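Local coordinates for oxidoreductase protein (Agrobacterium radiobacter, PDB 5UI9) that probably catalyses NAD-dependent oxidation or reduction of a small hydroxy acid or related substrate, as a member of the Gfo/Idh/MocA oxidoreductase family, at residues 182-187 with 324-329; 189-194 with 246-251; 216-221 with 226-231; 240-245 with 289-294. All coordinates share one frame; numbering follows the deposited sequence.

Contact 1: 182-187 with 324-329; sequences HTLDIA and ALVEAA. With 8A1 ((2S)-2,3-dihydroxy-2-methylpropanoic acid), chain D.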
loop_
_atom_site.group_PDB
_atom_site.type_symbol
_atom_site.label_atom_id
_atom_site.label_comp_id
_atom_site.label_asym_id
_atom_site.label_seq_id
_atom_site.Cartn_x
_atom_site.Cartn_y
_atom_site.Cartn_z
ATOM N N HIS A 182 -14.089 -9.404 -0.181
ATOM C CA HIS A 182 -13.672 -9.711 -1.546
ATOM C C HIS A 182 -12.174 -9.526 -1.737
ATOM O O HIS A 182 -11.504 -10.391 -2.300
ATOM C CB HIS A 182 -14.354 -8.802 -2.579
ATOM C CG HIS A 182 -15.842 -8.941 -2.656
ATOM N ND1 HIS A 182 -16.470 -10.130 -2.968
ATOM C CD2 HIS A 182 -16.824 -8.019 -2.527
ATOM C CE1 HIS A 182 -17.776 -9.936 -3.000
ATOM N NE2 HIS A 182 -18.018 -8.666 -2.727
ATOM N N THR A 183 -11.661 -8.369 -1.312
ATOM C CA THR A 183 -10.260 -8.017 -1.555
ATOM C C THR A 183 -9.306 -8.972 -0.826
ATOM O O THR A 183 -8.255 -9.339 -1.356
ATOM C CB THR A 183 -9.959 -6.568 -1.115
ATOM O OG1 THR A 183 -11.096 -5.732 -1.361
ATOM C CG2 THR A 183 -8.767 -6.019 -1.870
ATOM N N LEU A 184 -9.681 -9.342 0.395
ATOM C CA LEU A 184 -8.963 -10.354 1.176
ATOM C C LEU A 184 -9.011 -11.738 0.525
ATOM O O LEU A 184 -8.030 -12.489 0.579
ATOM C CB LEU A 184 -9.533 -10.434 2.599
ATOM C CG LEU A 184 -9.266 -9.208 3.479
ATOM C CD1 LEU A 184 -10.182 -9.211 4.694
ATOM C CD2 LEU A 184 -7.800 -9.151 3.898
ATOM N N ASP A 185 -10.148 -12.073 -0.081
ATOM C CA ASP A 185 -10.275 -13.330 -0.821
ATOM C C ASP A 185 -9.339 -13.330 -2.025
ATOM O O ASP A 185 -8.713 -14.353 -2.317
ATOM C CB ASP A 185 -11.708 -13.568 -1.302
ATOM C CG ASP A 185 -11.901 -14.969 -1.853
ATOM O OD1 ASP A 185 -11.967 -15.913 -1.040
ATOM O OD2 ASP A 185 -11.945 -15.130 -3.096
ATOM N N ILE A 186 -9.251 -12.187 -2.716
ATOM C CA ILE A 186 -8.336 -12.062 -3.854
ATOM C C ILE A 186 -6.890 -12.232 -3.377
ATOM O O ILE A 186 -6.119 -12.938 -4.008
ATOM C CB ILE A 186 -8.522 -10.737 -4.633
ATOM C CG1 ILE A 186 -9.894 -10.711 -5.322
ATOM C CG2 ILE A 186 -7.424 -10.570 -5.686
ATOM C CD1 ILE A 186 -10.330 -9.352 -5.828
ATOM N N ALA A 187 -6.533 -11.600 -2.264
ATOM C CA ALA A 187 -5.178 -11.727 -1.713
ATOM C C ALA A 187 -4.812 -13.198 -1.472
ATOM O O ALA A 187 -3.722 -13.632 -1.831
ATOM C CB ALA A 187 -5.043 -10.921 -0.429
ATOM N N ALA A 324 -12.184 -15.756 8.218
ATOM C CA ALA A 324 -11.259 -15.565 9.345
ATOM C C ALA A 324 -10.486 -14.248 9.268
ATOM O O ALA A 324 -10.285 -13.591 10.291
ATOM C CB ALA A 324 -10.284 -16.726 9.430
ATOM N N LEU A 325 -10.068 -13.878 8.055
ATOM C CA LEU A 325 -9.314 -12.644 7.830
ATOM C C LEU A 325 -10.172 -11.417 8.093
ATOM O O LEU A 325 -9.667 -10.419 8.605
ATOM C CB LEU A 325 -8.729 -12.577 6.411
ATOM C CG LEU A 325 -7.895 -13.755 5.898
ATOM C CD1 LEU A 325 -7.408 -13.496 4.480
ATOM C CD2 LEU A 325 -6.716 -14.082 6.804
ATOM N N VAL A 326 -11.460 -11.494 7.752
ATOM C CA VAL A 326 -12.409 -10.412 8.044
ATOM C C VAL A 326 -12.559 -10.213 9.556
ATOM O O VAL A 326 -12.432 -9.093 10.054
ATOM C CB VAL A 326 -13.794 -10.658 7.393
ATOM C CG1 VAL A 326 -14.848 -9.679 7.912
ATOM C CG2 VAL A 326 -13.687 -10.556 5.879
ATOM N N GLU A 327 -12.827 -11.300 10.273
ATOM C CA GLU A 327 -12.998 -11.242 11.724
ATOM C C GLU A 327 -11.691 -10.817 12.422
ATOM O O GLU A 327 -11.722 -10.041 13.372
ATOM C CB GLU A 327 -13.521 -12.587 12.252
ATOM C CG GLU A 327 -13.904 -12.577 13.725
ATOM C CD GLU A 327 -14.818 -13.731 14.104
ATOM O OE1 GLU A 327 -15.964 -13.760 13.605
ATOM O OE2 GLU A 327 -14.391 -14.609 14.894
ATOM N N ALA A 328 -10.556 -11.309 11.923
ATOM C CA ALA A 328 -9.244 -10.910 12.428
ATOM C C ALA A 328 -8.953 -9.423 12.204
ATOM O O ALA A 328 -8.334 -8.787 13.050
ATOM C CB ALA A 328 -8.153 -11.754 11.792
ATOM N N ALA A 329 -9.388 -8.882 11.067
ATOM C CA ALA A 329 -9.203 -7.466 10.759
ATOM C C ALA A 329 -9.967 -6.549 11.710
ATOM O O ALA A 329 -9.419 -5.542 12.166
ATOM C CB ALA A 329 -9.581 -7.174 9.312
HETATM O OXT 8A1 D . -20.040 -6.343 -4.779
HETATM C C 8A1 D . -20.296 -6.277 -3.553
HETATM O O 8A1 D . -20.272 -7.282 -2.808
HETATM C CA 8A1 D . -20.630 -4.940 -2.942
HETATM C CB 8A1 D . -19.323 -4.380 -2.383
HETATM O O1 8A1 D . -19.470 -3.026 -1.945
HETATM O O2 8A1 D . -21.592 -5.113 -1.887
HETATM C C3 8A1 D . -21.250 -4.020 -3.994
#

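Contact 2: 189-194 with 246-251; sequences FILGDV and IDIDGT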
loop_
_atom_site.group_PDB
_atom_site.type_symbol
_atom_site.label_atom_id
_atom_site.label_comp_id
_atom_site.label_asym_id
_atom_site.label_seq_id
_atom_site.Cartn_x
_atom_site.Cartn_y
_atom_site.Cartn_z
ATOM N N PHE A 189 -6.383 -15.886 -2.926
ATOM C CA PHE A 189 -6.435 -16.508 -4.248
ATOM C C PHE A 189 -5.106 -16.360 -4.992
ATOM O O PHE A 189 -4.614 -17.316 -5.577
ATOM C CB PHE A 189 -7.592 -15.885 -5.043
ATOM C CG PHE A 189 -7.784 -16.452 -6.421
ATOM C CD1 PHE A 189 -8.011 -17.817 -6.608
ATOM C CD2 PHE A 189 -7.781 -15.617 -7.534
ATOM C CE1 PHE A 189 -8.207 -18.332 -7.884
ATOM C CE2 PHE A 189 -7.976 -16.124 -8.811
ATOM C CZ PHE A 189 -8.198 -17.489 -8.986
ATOM N N ILE A 190 -4.522 -15.160 -4.942
ATOM C CA ILE A 190 -3.269 -14.861 -5.637
ATOM C C ILE A 190 -2.019 -15.320 -4.869
ATOM O O ILE A 190 -1.152 -15.960 -5.454
ATOM C CB ILE A 190 -3.160 -13.346 -5.966
ATOM C CG1 ILE A 190 -4.354 -12.888 -6.830
ATOM C CG2 ILE A 190 -1.847 -13.025 -6.667
ATOM C CD1 ILE A 190 -4.666 -13.776 -8.023
ATOM N N LEU A 191 -1.913 -14.973 -3.585
ATOM C CA LEU A 191 -0.675 -15.217 -2.808
ATOM C C LEU A 191 -0.791 -16.281 -1.712
ATOM O O LEU A 191 0.143 -16.448 -0.918
ATOM C CB LEU A 191 -0.176 -13.903 -2.197
ATOM C CG LEU A 191 0.208 -12.798 -3.179
ATOM C CD1 LEU A 191 0.620 -11.555 -2.410
ATOM C CD2 LEU A 191 1.325 -13.244 -4.109
ATOM N N GLY A 192 -1.907 -17.014 -1.683
ATOM C CA GLY A 192 -2.113 -18.087 -0.708
ATOM C C GLY A 192 -2.556 -17.631 0.674
ATOM O O GLY A 192 -2.621 -16.424 0.976
ATOM N N ASP A 193 -2.823 -18.621 1.525
ATOM C CA ASP A 193 -3.389 -18.404 2.861
ATOM C C ASP A 193 -2.451 -17.581 3.745
ATOM O O ASP A 193 -1.232 -17.552 3.526
ATOM C CB ASP A 193 -3.721 -19.741 3.553
ATOM C CG ASP A 193 -4.754 -20.576 2.788
ATOM O OD1 ASP A 193 -5.585 -20.004 2.048
ATOM O OD2 ASP A 193 -4.732 -21.816 2.937
ATOM N N VAL A 194 -3.049 -16.941 4.748
ATOM C CA VAL A 194 -2.406 -15.913 5.557
ATOM C C VAL A 194 -2.106 -16.459 6.949
ATOM O O VAL A 194 -2.939 -17.156 7.537
ATOM C CB VAL A 194 -3.328 -14.670 5.662
ATOM C CG1 VAL A 194 -2.781 -13.629 6.639
ATOM C CG2 VAL A 194 -3.548 -14.055 4.282
ATOM N N ILE A 246 -4.043 -4.127 -8.712
ATOM C CA ILE A 246 -3.164 -5.155 -8.161
ATOM C C ILE A 246 -1.722 -4.969 -8.621
ATOM O O ILE A 246 -1.452 -4.865 -9.821
ATOM C CB ILE A 246 -3.668 -6.581 -8.504
ATOM C CG1 ILE A 246 -5.057 -6.810 -7.883
ATOM C CG2 ILE A 246 -2.684 -7.634 -7.990
ATOM C CD1 ILE A 246 -5.702 -8.127 -8.234
ATOM N N ASP A 247 -0.813 -4.908 -7.646
ATOM C CA ASP A 247 0.628 -4.941 -7.889
ATOM C C ASP A 247 1.147 -6.239 -7.298
ATOM O O ASP A 247 0.782 -6.577 -6.179
ATOM C CB ASP A 247 1.344 -3.774 -7.196
ATOM C CG ASP A 247 0.824 -2.402 -7.621
ATOM O OD1 ASP A 247 -0.015 -2.300 -8.541
ATOM O OD2 ASP A 247 1.265 -1.414 -7.009
ATOM N N ILE A 248 1.971 -6.964 -8.052
ATOM C CA ILE A 248 2.709 -8.111 -7.532
ATOM C C ILE A 248 4.168 -7.981 -7.941
ATOM O O ILE A 248 4.453 -7.731 -9.114
ATOM C CB ILE A 248 2.184 -9.458 -8.090
ATOM C CG1 ILE A 248 0.655 -9.584 -7.963
ATOM C CG2 ILE A 248 2.880 -10.635 -7.402
ATOM C CD1 ILE A 248 0.148 -9.764 -6.550
ATOM N N ASP A 249 5.083 -8.167 -6.989
ATOM C CA ASP A 249 6.513 -8.252 -7.278
ATOM C C ASP A 249 6.985 -9.686 -7.066
ATOM O O ASP A 249 6.680 -10.305 -6.038
ATOM C CB ASP A 249 7.315 -7.314 -6.374
ATOM C CG ASP A 249 7.077 -5.838 -6.671
ATOM O OD1 ASP A 249 6.260 -5.507 -7.564
ATOM O OD2 ASP A 249 7.734 -5.004 -5.996
ATOM N N GLY A 250 7.721 -10.206 -8.046
ATOM C CA GLY A 250 8.329 -11.529 -7.961
ATOM C C GLY A 250 9.821 -11.468 -8.212
ATOM O O GLY A 250 10.359 -10.427 -8.606
ATOM N N THR A 251 10.485 -12.597 -7.994
ATOM C CA THR A 251 11.945 -12.688 -8.144
ATOM C C THR A 251 12.451 -12.400 -9.565
ATOM O O THR A 251 13.580 -11.932 -9.729
ATOM C CB THR A 251 12.470 -14.076 -7.717
ATOM O OG1 THR A 251 11.775 -15.093 -8.447
ATOM C CG2 THR A 251 12.275 -14.299 -6.213
#

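Contact 3: 216-221 with 226-231; sequences ILLDHQ and SIVDVS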
loop_
_atom_site.group_PDB
_atom_site.type_symbol
_atom_site.label_atom_id
_atom_site.label_comp_id
_atom_site.label_asym_id
_atom_site.label_seq_id
_atom_site.Cartn_x
_atom_site.Cartn_y
_atom_site.Cartn_z
ATOM N N ILE A 216 -4.956 -3.020 5.645
ATOM C CA ILE A 216 -4.609 -4.311 6.232
ATOM C C ILE A 216 -3.247 -4.765 5.705
ATOM O O ILE A 216 -3.000 -4.716 4.502
ATOM C CB ILE A 216 -5.677 -5.382 5.898
ATOM C CG1 ILE A 216 -7.083 -4.873 6.243
ATOM C CG2 ILE A 216 -5.384 -6.692 6.632
ATOM C CD1 ILE A 216 -8.207 -5.828 5.906
ATOM N N LEU A 217 -2.381 -5.212 6.613
ATOM C CA LEU A 217 -1.066 -5.762 6.273
ATOM C C LEU A 217 -1.088 -7.277 6.485
ATOM O O LEU A 217 -1.340 -7.735 7.596
ATOM C CB LEU A 217 0.000 -5.131 7.165
ATOM C CG LEU A 217 1.465 -5.551 7.028
ATOM C CD1 LEU A 217 2.022 -5.293 5.638
ATOM C CD2 LEU A 217 2.292 -4.798 8.066
ATOM N N LEU A 218 -0.810 -8.041 5.429
ATOM C CA LEU A 218 -0.874 -9.510 5.469
ATOM C C LEU A 218 0.506 -10.153 5.429
ATOM O O LEU A 218 1.332 -9.797 4.604
ATOM C CB LEU A 218 -1.673 -10.038 4.280
ATOM C CG LEU A 218 -3.129 -9.592 4.102
ATOM C CD1 LEU A 218 -3.734 -10.233 2.854
ATOM C CD2 LEU A 218 -3.975 -9.920 5.325
ATOM N N ASP A 219 0.736 -11.115 6.315
ATOM C CA ASP A 219 1.916 -11.973 6.249
ATOM C C ASP A 219 1.443 -13.339 5.758
ATOM O O ASP A 219 0.785 -14.069 6.497
ATOM C CB ASP A 219 2.571 -12.055 7.620
ATOM C CG ASP A 219 2.820 -10.671 8.227
ATOM O OD1 ASP A 219 3.534 -9.861 7.593
ATOM O OD2 ASP A 219 2.308 -10.380 9.334
ATOM N N HIS A 220 1.739 -13.660 4.500
ATOM C CA HIS A 220 1.297 -14.931 3.911
ATOM C C HIS A 220 2.162 -16.094 4.396
ATOM O O HIS A 220 3.323 -15.901 4.744
ATOM C CB HIS A 220 1.287 -14.842 2.388
ATOM C CG HIS A 220 0.287 -13.865 1.853
ATOM N ND1 HIS A 220 -0.968 -14.243 1.429
ATOM C CD2 HIS A 220 0.351 -12.521 1.687
ATOM C CE1 HIS A 220 -1.632 -13.177 1.016
ATOM N NE2 HIS A 220 -0.852 -12.118 1.162
ATOM N N GLN A 221 1.587 -17.298 4.431
ATOM C CA GLN A 221 2.313 -18.497 4.893
ATOM C C GLN A 221 3.553 -18.815 4.042
ATOM O O GLN A 221 4.557 -19.295 4.570
ATOM C CB GLN A 221 1.375 -19.714 4.947
ATOM C CG GLN A 221 0.282 -19.605 6.008
ATOM C CD GLN A 221 -0.747 -20.726 5.945
ATOM O OE1 GLN A 221 -0.645 -21.648 5.132
ATOM N NE2 GLN A 221 -1.750 -20.649 6.812
ATOM N N SER A 226 1.703 -8.683 1.856
ATOM C CA SER A 226 0.800 -7.881 1.043
ATOM C C SER A 226 0.057 -6.804 1.831
ATOM O O SER A 226 -0.052 -6.867 3.062
ATOM C CB SER A 226 -0.167 -8.769 0.248
ATOM O OG SER A 226 -1.271 -9.167 1.028
ATOM N N ILE A 227 -0.399 -5.798 1.085
ATOM C CA ILE A 227 -1.281 -4.752 1.571
ATOM C C ILE A 227 -2.647 -4.917 0.906
ATOM O O ILE A 227 -2.737 -5.030 -0.319
ATOM C CB ILE A 227 -0.733 -3.350 1.218
ATOM C CG1 ILE A 227 0.616 -3.100 1.913
ATOM C CG2 ILE A 227 -1.731 -2.249 1.566
ATOM C CD1 ILE A 227 0.561 -3.093 3.430
ATOM N N VAL A 228 -3.696 -4.938 1.721
ATOM C CA VAL A 228 -5.067 -4.821 1.247
ATOM C C VAL A 228 -5.582 -3.483 1.751
ATOM O O VAL A 228 -5.713 -3.276 2.965
ATOM C CB VAL A 228 -5.953 -5.965 1.755
ATOM C CG1 VAL A 228 -7.418 -5.715 1.409
ATOM C CG2 VAL A 228 -5.479 -7.274 1.154
ATOM N N ASP A 229 -5.855 -2.571 0.828
ATOM C CA ASP A 229 -6.355 -1.252 1.193
ATOM C C ASP A 229 -7.673 -0.986 0.475
ATOM O O ASP A 229 -7.757 -1.085 -0.745
ATOM C CB ASP A 229 -5.299 -0.164 0.942
ATOM C CG ASP A 229 -4.940 0.006 -0.520
ATOM O OD1 ASP A 229 -4.053 -0.710 -1.016
ATOM O OD2 ASP A 229 -5.510 0.907 -1.170
ATOM N N VAL A 230 -8.707 -0.699 1.262
ATOM C CA VAL A 230 -10.045 -0.480 0.753
ATOM C C VAL A 230 -10.614 0.828 1.294
ATOM O O VAL A 230 -10.304 1.237 2.421
ATOM C CB VAL A 230 -10.993 -1.677 1.048
ATOM C CG1 VAL A 230 -10.472 -2.932 0.366
ATOM C CG2 VAL A 230 -11.179 -1.915 2.542
ATOM N N SER A 231 -11.434 1.478 0.469
ATOM C CA SER A 231 -12.051 2.749 0.815
ATOM C C SER A 231 -13.286 2.988 -0.038
ATOM O O SER A 231 -13.245 2.752 -1.251
ATOM C CB SER A 231 -11.058 3.897 0.588
ATOM O OG SER A 231 -11.673 5.174 0.751
#

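Contact 4: 240-245 with 289-294; sequences PFPETL and HNIQES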
loop_
_atom_site.group_PDB
_atom_site.type_symbol
_atom_site.label_atom_id
_atom_site.label_comp_id
_atom_site.label_asym_id
_atom_site.label_seq_id
_atom_site.Cartn_x
_atom_site.Cartn_y
_atom_site.Cartn_z
ATOM N N PRO A 240 -13.269 4.554 -10.308
ATOM C CA PRO A 240 -12.837 3.215 -10.731
ATOM C C PRO A 240 -13.783 2.036 -10.428
ATOM O O PRO A 240 -13.463 0.922 -10.839
ATOM C CB PRO A 240 -11.532 3.029 -9.955
ATOM C CG PRO A 240 -11.769 3.765 -8.704
ATOM C CD PRO A 240 -12.535 4.989 -9.105
ATOM N N PHE A 241 -14.899 2.253 -9.714
ATOM C CA PHE A 241 -15.792 1.153 -9.305
ATOM C C PHE A 241 -16.156 0.264 -10.513
ATOM O O PHE A 241 -16.532 0.811 -11.553
ATOM C CB PHE A 241 -17.071 1.709 -8.647
ATOM C CG PHE A 241 -18.066 0.649 -8.224
ATOM C CD1 PHE A 241 -19.037 0.187 -9.111
ATOM C CD2 PHE A 241 -18.040 0.122 -6.935
ATOM C CE1 PHE A 241 -19.950 -0.789 -8.731
ATOM C CE2 PHE A 241 -18.944 -0.857 -6.547
ATOM C CZ PHE A 241 -19.906 -1.310 -7.445
ATOM N N PRO A 242 -16.060 -1.074 -10.420
ATOM C CA PRO A 242 -15.686 -1.852 -9.235
ATOM C C PRO A 242 -14.334 -2.551 -9.427
ATOM O O PRO A 242 -14.187 -3.754 -9.138
ATOM C CB PRO A 242 -16.808 -2.889 -9.186
ATOM C CG PRO A 242 -17.037 -3.196 -10.634
ATOM C CD PRO A 242 -16.689 -1.950 -11.423
ATOM N N GLU A 243 -13.353 -1.808 -9.924
ATOM C CA GLU A 243 -12.050 -2.373 -10.233
ATOM C C GLU A 243 -11.180 -2.483 -8.994
ATOM O O GLU A 243 -11.062 -1.524 -8.221
ATOM C CB GLU A 243 -11.317 -1.508 -11.255
ATOM C CG GLU A 243 -11.999 -1.419 -12.600
ATOM C CD GLU A 243 -11.424 -0.310 -13.458
ATOM O OE1 GLU A 243 -12.199 0.498 -14.001
ATOM O OE2 GLU A 243 -10.189 -0.224 -13.567
ATOM N N THR A 244 -10.552 -3.647 -8.834
ATOM C CA THR A 244 -9.497 -3.865 -7.856
ATOM C C THR A 244 -8.142 -3.760 -8.573
ATOM O O THR A 244 -7.884 -4.499 -9.532
ATOM C CB THR A 244 -9.633 -5.254 -7.195
ATOM O OG1 THR A 244 -10.917 -5.371 -6.559
ATOM C CG2 THR A 244 -8.523 -5.481 -6.159
ATOM N N LEU A 245 -7.288 -2.843 -8.110
ATOM C CA LEU A 245 -5.963 -2.635 -8.688
ATOM C C LEU A 245 -4.955 -3.521 -7.963
ATOM O O LEU A 245 -5.010 -3.660 -6.744
ATOM C CB LEU A 245 -5.562 -1.153 -8.599
ATOM C CG LEU A 245 -6.636 -0.177 -9.102
ATOM C CD1 LEU A 245 -6.111 1.253 -9.101
ATOM C CD2 LEU A 245 -7.145 -0.569 -10.489
ATOM N N HIS A 289 -20.933 -4.205 -14.823
ATOM C CA HIS A 289 -20.695 -5.250 -15.821
ATOM C C HIS A 289 -19.586 -6.256 -15.488
ATOM O O HIS A 289 -19.742 -7.444 -15.766
ATOM C CB HIS A 289 -20.560 -4.660 -17.238
ATOM C CG HIS A 289 -19.418 -3.713 -17.420
ATOM N ND1 HIS A 289 -18.326 -4.020 -18.201
ATOM C CD2 HIS A 289 -19.214 -2.453 -16.970
ATOM C CE1 HIS A 289 -17.488 -2.998 -18.206
ATOM N NE2 HIS A 289 -18.000 -2.037 -17.460
ATOM N N ASN A 290 -18.505 -5.801 -14.859
ATOM C CA ASN A 290 -17.429 -6.701 -14.439
ATOM C C ASN A 290 -17.931 -7.725 -13.412
ATOM O O ASN A 290 -17.653 -8.914 -13.548
ATOM C CB ASN A 290 -16.250 -5.900 -13.863
ATOM C CG ASN A 290 -15.034 -6.761 -13.542
ATOM O OD1 ASN A 290 -14.896 -7.894 -14.013
ATOM N ND2 ASN A 290 -14.134 -6.213 -12.736
ATOM N N ILE A 291 -18.666 -7.250 -12.402
ATOM C CA ILE A 291 -19.254 -8.114 -11.370
ATOM C C ILE A 291 -20.293 -9.037 -12.001
ATOM O O ILE A 291 -20.336 -10.242 -11.712
ATOM C CB ILE A 291 -19.877 -7.280 -10.214
ATOM C CG1 ILE A 291 -18.771 -6.548 -9.431
ATOM C CG2 ILE A 291 -20.705 -8.159 -9.271
ATOM C CD1 ILE A 291 -19.283 -5.557 -8.403
ATOM N N GLN A 292 -21.119 -8.468 -12.872
ATOM C CA GLN A 292 -22.174 -9.220 -13.535
ATOM C C GLN A 292 -21.661 -10.398 -14.368
ATOM O O GLN A 292 -22.245 -11.482 -14.318
ATOM C CB GLN A 292 -23.045 -8.273 -14.362
ATOM C CG GLN A 292 -23.936 -7.408 -13.478
ATOM C CD GLN A 292 -24.593 -6.263 -14.224
ATOM O OE1 GLN A 292 -23.957 -5.588 -15.039
ATOM N NE2 GLN A 292 -25.861 -6.019 -13.933
ATOM N N GLU A 293 -20.566 -10.197 -15.105
ATOM C CA GLU A 293 -19.905 -11.302 -15.807
ATOM C C GLU A 293 -19.459 -12.389 -14.831
ATOM O O GLU A 293 -19.632 -13.578 -15.111
ATOM C CB GLU A 293 -18.684 -10.835 -16.608
ATOM C CG GLU A 293 -18.066 -11.952 -17.458
ATOM C CD GLU A 293 -16.825 -11.536 -18.228
ATOM O OE1 GLU A 293 -16.176 -10.538 -17.865
ATOM O OE2 GLU A 293 -16.489 -12.212 -19.219
ATOM N N SER A 294 -18.874 -11.983 -13.702
ATOM C CA SER A 294 -18.359 -12.944 -12.728
ATOM C C SER A 294 -19.460 -13.775 -12.053
ATOM O O SER A 294 -19.203 -14.884 -11.598
ATOM C CB SER A 294 -17.493 -12.241 -11.677
ATOM O OG SER A 294 -18.267 -11.516 -10.743
#

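Contact 1: 182-187 with 324-329
Leu184 of helix 175-191 and the pair Leu325 and Val326 of helix 316-335 make up the helix-helix part of this contact, which is purely apolar. With CG beside its backbone N (chi1 -69°), Leu184 sends its CD1 branch between the two neighbours, 3.9 Å from Val326 CG2 and 4.0 Å from Leu325 CB. Leu325 answers from further along: its CD1 lies 4.2 Å from Leu184 CB, so the two leucines lie over each other's stems rather than meeting at their methyls alone. The nearest CA pair, Leu184 and Leu325, is 7.0 Å apart.

The polar part belongs to His182, two residues before Leu184, its CB pointing away from helix 316-335. Its NE2 donates to carboxylate O of the bound dihydroxymethylpropanoate, 2.6 Å from NE2 to O and nearly straight at 167°, with the acceptor in the ring plane. ND1 is bonded to Glu125, a second-shell carboxylate that fixes the ring's rotation, and Phe127 stacks on the ring. Lys98, Gln165, Asp178 and Tyr232 also bond the ligand.

Helix 175-191 thus serves two purposes: Leu184 packs it against helix 316-335, and His182, on another flank and held by partners beyond both segments, binds the ligand.

Contact 2: 189-194 with 246-251
Ile248 of strand 245-250 reaches the last turn of helix 175-191 and touches Ile190 and Leu191 there with one atom, its CD1. Ile190 presents its CG2 branch, 3.8 Å from Ile248 CD1; that branch stands anti to the backbone N. The two isoleucines cross obliquely, a branch methyl against a chain end, and do not lie alongside one another. Leu191 comes to the same methyl more loosely, Leu191 CD2 to Ile248 CD1 being 4.4 Å.

The torsions of Ile248 explain why CD1 does all the touching. CG1 lies anti to the carbonyl carbon (chi1 -50°), and the bend that follows (chi2 -71°) sets CD1 to the side, toward Ile190 CG2. The closest backbone pair, Leu191 and Ile248, has its CA atoms 9.2 Å apart, so only the ends of side chains bridge the gap.

Other groups complete the layer: Phe153 and Ile145 pack on Ile248, and Leu140 on Ile190. Asp249 points elsewhere and forms a salt bridge to Arg156 of the second subunit. The helix stops directly after Leu191, where Gly192 takes a positive phi of 80°. A helix end resting through aliphatic side chains on a large open sheet, with the second subunit on the strand's other face, is the arrangement of the C-terminal alpha/beta domain of the Gfo/Idh/MocA fold.

Contact 3: 216-221 with 226-231
Ile216, Leu217 and Leu218 pair with Val228, Ile227 and Ser226 in an antiparallel ladder. Ile216-Val228 and Leu218-Ser226 are hydrogen-bonded pairs, each with two backbone bonds; the straightest, Leu218 N to Ser226 O, is 2.7 Å long at 178°. Leu217-Ile227 between them is the non-hydrogen-bonded pair.

On the face of Leu217 and Ile227 the side chains turn toward each other. Leu217 has CG anti to its backbone N (chi1 179°), and the CD1 atoms of Leu217 and Ile227 meet at 3.4 Å, tighter than usual van der Waals contact, so this spot is closely packed.

The face of Ile216, Leu218, Ser226 and Val228 is mixed, apolar and polar. Ile216 CB and Val228 CB stand 4.2 Å apart across the pair, and Leu218 extends CD1 diagonally to Val228 CG2 at 3.8 Å. Ser226 OG, placed between its own backbone N and carbonyl carbon (chi1 83°), sits 3.2 Å from Leu218 CD1 and makes a hydrogen bond of 3.0 Å with His220 NE2. Ser226 OG lies near the plane of the imidazole, at its edge; the other ring nitrogen, ND1, is bonded to Gly192 O, so both ring nitrogens are engaged and the ring's rotation is fixed.

This hairpin lies between strand 194-202, bonded to Leu217 and Asp219, and strand 148-156, bonded to Ile227. Helix 175-191 covers the Leu218 face through Ala187, and on the other Ile227 meets Ile227 of the second subunit.

Contact 4: 240-245 with 289-294
A small apolar contact joins Pro242, in the loop that leads from strand 225-231 to strand 245-250, to the first turns of helix 289-308, and it lies beside the cofactor and ligand. Ile291 is the main helix partner. Its CD1 is 3.7 Å from Pro242 CB and 3.9 Å from Pro242 CG, and its CG1 also touches the proline, so the isoleucine chain lies slantwise across that edge of the pyrrolidine ring. With CG1 beside the backbone N (chi1 -67°) and the chain extended beyond it (chi2 172°), CD1 is carried out to the loop. Asn290 meets the same ring only by its stem, Asn290 CB standing 4.3 Å from Pro242 CG.

The backbone of the loop makes a tight turn here. The Phe241-Pro242 peptide is cis, and Glu243 N bonds to Pro240 O at 2.9 Å, a turn with cis proline in the third position, as in type VI turns. This folds Pro242 CB over the centre of the Phe241 ring, 3.6 Å above its plane, in CH-pi geometry. Phe241 also stacks on Phe159 and meets Trp288 edge-to-face, while its CZ approaches Ile291 CD1 at a loose 4.4 Å.

Ile291 belongs to the pockets of both NAD and the dihydroxymethylpropanoate, and its side chain lies about 4 Å from each. Further along the helix, Ser294 OG turns back to donate a 2.6 Å hydrogen bond to Ile291 O.

Overall arrangement
Contacts 1, 2 and 3 cluster round helix 175-191, with centres 8 to 14 Å apart. Contacts 1 and 2 use that helix directly, and its Ala187 and Thr183 pack on Leu218 and Val228 of contact 3. Contacts 2 and 3 share the nine-stranded mixed sheet and both reach the second subunit; a probable backbone hydrogen bond of 3.0 Å from Gln221 N to Asp193 O ties them together. Contact 4 lies about 18 to 20 Å from the other centres. Along the chain contact 3 is nested in contact 2, which crosses contact 4, and contact 1 encloses all. One helix thus links the subunit-facing sheet to the ligand pocket, which contact 4 borders too.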